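Phosphoglycerate dehydrogenase (Lactobacillus plantarum, PDB 3EVT) probably catalyses the NAD-dependent oxidation of 3-phosphoglycerate to 3-phosphohydroxypyruvate, the step that opens serine biosynthesis, as a D-2-hydroxyacid dehydrogenase. Local coordinates at residues F289-A294 with V306-D311. Numbering follows the deposited sequence.
Sequences FPIFAA and VRNQVD
Ile291 and Ala294 on helix 284-302 pack against Val306, Arg307 and Asn308 of the C-terminal tail, at the flavodoxin-like domain of the D-2-hydroxyacid dehydrogenases, whose five-stranded parallel sheet this helix covers. The tail passes back beside Ala294 and Ile291, then leaves to pair with Asn89 and Val87. The contact across the segments is van der Waals. Ile291, a branched residue suited to a buried helix face, packs CG2 3.8 Å from Arg307 CG and sets CD1 4.0 Å above the guanidinium plane, offset toward its rim; both arms border Asn308 ND2. Arg307 suits this place by joining an aliphatic chain to a polar end, and Asn308 by tolerating a left-handed backbone (phi 63°). The polar groups have partners outside the segments: Arg307 NH2 and Asn308 ND2 donate to Ser91 O, Asn308 ND2 also to Asn89 O, and Asn295 OD1 of the helix accepts from the backbone N of Val306 and Arg307. The bend at chi2 (80°) lays the guanidinium across Ile291 CD1, and NE donates to Asn308 OD1 at 3.2 Å, from above the carbonyl plane. With an alanine here, CD1 is likely to lose its cover, and Ser91 O and Asn308 OD1 one donor each. About one turn after Ile291, small Ala294 admits Val306, whose CG1 lies 3.7 Å from Ala294 O.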
ATOM      1  N   PHE A 289       5.280 -19.050  -6.550  1.00 45.33           N
ATOM      2  CA  PHE A 289       4.625 -19.846  -5.505  1.00 46.00           C
ATOM      3  C   PHE A 289       3.657 -19.057  -4.611  1.00 45.86           C
ATOM      4  O   PHE A 289       2.545 -19.526  -4.375  1.00 47.62           O
ATOM      5  CB  PHE A 289       5.622 -20.616  -4.633  1.00 45.88           C
ATOM      6  CG  PHE A 289       4.942 -21.474  -3.578  1.00 48.37           C
ATOM      7  CD1 PHE A 289       4.290 -22.660  -3.939  1.00 49.01           C
ATOM      8  CD2 PHE A 289       4.909 -21.072  -2.245  1.00 48.22           C
ATOM      9  CE1 PHE A 289       3.624 -23.472  -2.974  1.00 49.17           C
ATOM     10  CE2 PHE A 289       4.230 -21.874  -1.252  1.00 49.56           C
ATOM     11  CZ  PHE A 289       3.585 -23.066  -1.623  1.00 49.00           C
ATOM     12  N   PRO A 290       4.058 -17.849  -4.127  1.00 44.87           N
ATOM     13  CA  PRO A 290       3.109 -17.038  -3.326  1.00 43.33           C
ATOM     14  C   PRO A 290       1.804 -16.723  -4.073  1.00 42.31           C
ATOM     15  O   PRO A 290       0.753 -16.565  -3.421  1.00 41.42           O
ATOM     16  CB  PRO A 290       3.873 -15.739  -3.090  1.00 42.53           C
ATOM     17  CG  PRO A 290       5.323 -16.114  -3.156  1.00 44.89           C
ATOM     18  CD  PRO A 290       5.392 -17.215  -4.208  1.00 44.37           C
ATOM     19  N   ILE A 291       1.875 -16.613  -5.411  1.00 40.42           N
ATOM     20  CA  ILE A 291       0.661 -16.425  -6.214  1.00 39.96           C
ATOM     21  C   ILE A 291      -0.317 -17.607  -6.042  1.00 39.42           C
ATOM     22  O   ILE A 291      -1.463 -17.403  -5.675  1.00 38.77           O
ATOM     23  CB  ILE A 291       0.925 -16.091  -7.717  1.00 39.76           C
ATOM     24  CG1 ILE A 291       1.610 -14.725  -7.836  1.00 40.66           C
ATOM     25  CG2 ILE A 291      -0.410 -16.026  -8.510  1.00 38.07           C
ATOM     26  CD1 ILE A 291       2.192 -14.419  -9.268  1.00 36.46           C
ATOM     27  N   PHE A 292       0.153 -18.819  -6.282  1.00 38.99           N
ATOM     28  CA  PHE A 292      -0.596 -20.048  -5.980  1.00 39.45           C
ATOM     29  C   PHE A 292      -1.048 -20.164  -4.502  1.00 39.30           C
ATOM     30  O   PHE A 292      -2.211 -20.389  -4.245  1.00 39.92           O
ATOM     31  CB  PHE A 292       0.234 -21.299  -6.308  1.00 39.52           C
ATOM     32  CG  PHE A 292      -0.502 -22.561  -5.993  1.00 39.66           C
ATOM     33  CD1 PHE A 292      -1.700 -22.848  -6.668  1.00 37.31           C
ATOM     34  CD2 PHE A 292      -0.053 -23.414  -5.001  1.00 39.93           C
ATOM     35  CE1 PHE A 292      -2.414 -23.982  -6.358  1.00 42.01           C
ATOM     36  CE2 PHE A 292      -0.764 -24.541  -4.667  1.00 41.36           C
ATOM     37  CZ  PHE A 292      -1.932 -24.834  -5.335  1.00 43.35           C
ATOM     38  N   ALA A 293      -0.133 -19.994  -3.560  1.00 38.97           N
ATOM     39  CA  ALA A 293      -0.457 -20.044  -2.130  1.00 40.03           C
ATOM     40  C   ALA A 293      -1.623 -19.107  -1.759  1.00 40.59           C
ATOM     41  O   ALA A 293      -2.572 -19.508  -1.040  1.00 40.66           O
ATOM     42  CB  ALA A 293       0.820 -19.719  -1.265  1.00 38.90           C
ATOM     43  N   ALA A 294      -1.598 -17.888  -2.292  1.00 40.64           N
ATOM     44  CA  ALA A 294      -2.715 -16.922  -2.049  1.00 40.69           C
ATOM     45  C   ALA A 294      -4.003 -17.311  -2.742  1.00 41.24           C
ATOM     46  O   ALA A 294      -5.065 -17.297  -2.110  1.00 42.39           O
ATOM     47  CB  ALA A 294      -2.307 -15.496  -2.450  1.00 41.79           C
ATOM     48  N   VAL A 306      -7.894 -14.625  -5.574  1.00 50.00           N
ATOM     49  CA  VAL A 306      -7.556 -13.261  -5.258  1.00 49.98           C
ATOM     50  C   VAL A 306      -6.582 -12.582  -6.216  1.00 50.10           C
ATOM     51  O   VAL A 306      -6.478 -11.362  -6.192  1.00 49.71           O
ATOM     52  CB  VAL A 306      -6.925 -13.162  -3.910  1.00 50.33           C
ATOM     53  CG1 VAL A 306      -5.725 -14.059  -3.830  1.00 51.19           C
ATOM     54  CG2 VAL A 306      -6.525 -11.727  -3.682  1.00 53.02           C
ATOM     55  N   ARG A 307      -5.843 -13.351  -7.027  1.00 48.82           N
ATOM     56  CA  ARG A 307      -4.766 -12.761  -7.825  1.00 48.87           C
ATOM     57  C   ARG A 307      -4.755 -13.336  -9.245  1.00 48.46           C
ATOM     58  O   ARG A 307      -4.760 -14.542  -9.424  1.00 48.61           O
ATOM     59  CB  ARG A 307      -3.422 -13.022  -7.133  1.00 48.13           C
ATOM     60  CG  ARG A 307      -2.220 -12.692  -7.957  1.00 50.85           C
ATOM     61  CD  ARG A 307      -1.927 -11.169  -7.948  1.00 52.52           C
ATOM     62  NE  ARG A 307      -0.805 -10.818  -8.820  1.00 49.61           N
ATOM     63  CZ  ARG A 307       0.453 -10.712  -8.421  1.00 49.19           C
ATOM     64  NH1 ARG A 307       0.752 -10.906  -7.133  1.00 44.29           N
ATOM     65  NH2 ARG A 307       1.407 -10.411  -9.304  1.00 47.17           N
ATOM     66  N   ASN A 308      -4.736 -12.484 -10.256  1.00 48.57           N
ATOM     67  CA  ASN A 308      -4.477 -12.938 -11.646  1.00 49.32           C
ATOM     68  C   ASN A 308      -5.501 -13.881 -12.228  1.00 49.91           C
ATOM     69  O   ASN A 308      -5.177 -14.669 -13.151  1.00 50.02           O
ATOM     70  CB  ASN A 308      -3.092 -13.585 -11.791  1.00 47.95           C
ATOM     71  CG  ASN A 308      -1.975 -12.577 -11.589  1.00 47.31           C
ATOM     72  OD1 ASN A 308      -2.252 -11.390 -11.564  1.00 47.30           O
ATOM     73  ND2 ASN A 308      -0.731 -13.031 -11.416  1.00 41.69           N
ATOM     74  N   GLN A 309      -6.722 -13.812 -11.728  1.00 50.63           N
ATOM     75  CA  GLN A 309      -7.788 -14.598 -12.339  1.00 53.00           C
ATOM     76  C   GLN A 309      -7.939 -14.284 -13.830  1.00 53.78           C
ATOM     77  O   GLN A 309      -8.134 -13.138 -14.243  1.00 53.88           O
ATOM     78  CB  GLN A 309      -9.121 -14.538 -11.575  1.00 52.59           C
ATOM     79  CG  GLN A 309     -10.085 -15.656 -12.060  1.00 54.96           C
ATOM     80  CD  GLN A 309     -11.454 -15.686 -11.373  1.00 54.26           C
ATOM     81  OE1 GLN A 309     -11.674 -15.032 -10.372  1.00 55.08           O
ATOM     82  NE2 GLN A 309     -12.342 -16.520 -11.881  1.00 52.34           N
ATOM     83  N   VAL A 310      -7.799 -15.333 -14.623  1.00 56.11           N
ATOM     84  CA  VAL A 310      -7.937 -15.286 -16.073  1.00 58.37           C
ATOM     85  C   VAL A 310      -9.421 -15.403 -16.473  1.00 60.15           C
ATOM     86  O   VAL A 310     -10.120 -16.338 -16.095  1.00 60.62           O
ATOM     87  CB  VAL A 310      -7.152 -16.440 -16.706  1.00 57.65           C
ATOM     88  CG1 VAL A 310      -7.444 -16.531 -18.171  1.00 58.76           C
ATOM     89  CG2 VAL A 310      -5.658 -16.259 -16.453  1.00 57.55           C
ATOM     90  N   ASP A 311      -9.912 -14.458 -17.248  1.00 62.38           N
ATOM     91  CA  ASP A 311     -11.332 -14.481 -17.591  1.00 64.46           C
ATOM     92  C   ASP A 311     -11.686 -15.529 -18.664  1.00 64.59           C
ATOM     93  O   ASP A 311     -12.434 -16.495 -18.408  1.00 65.32           O
ATOM     94  CB  ASP A 311     -11.775 -13.126 -18.106  1.00 64.96           C
ATOM     95  CG  ASP A 311     -13.016 -13.242 -18.930  1.00 68.17           C
ATOM     96  OD1 ASP A 311     -14.078 -13.435 -18.306  1.00 70.96           O
ATOM     97  OD2 ASP A 311     -12.925 -13.205 -20.182  1.00 69.94           O
TER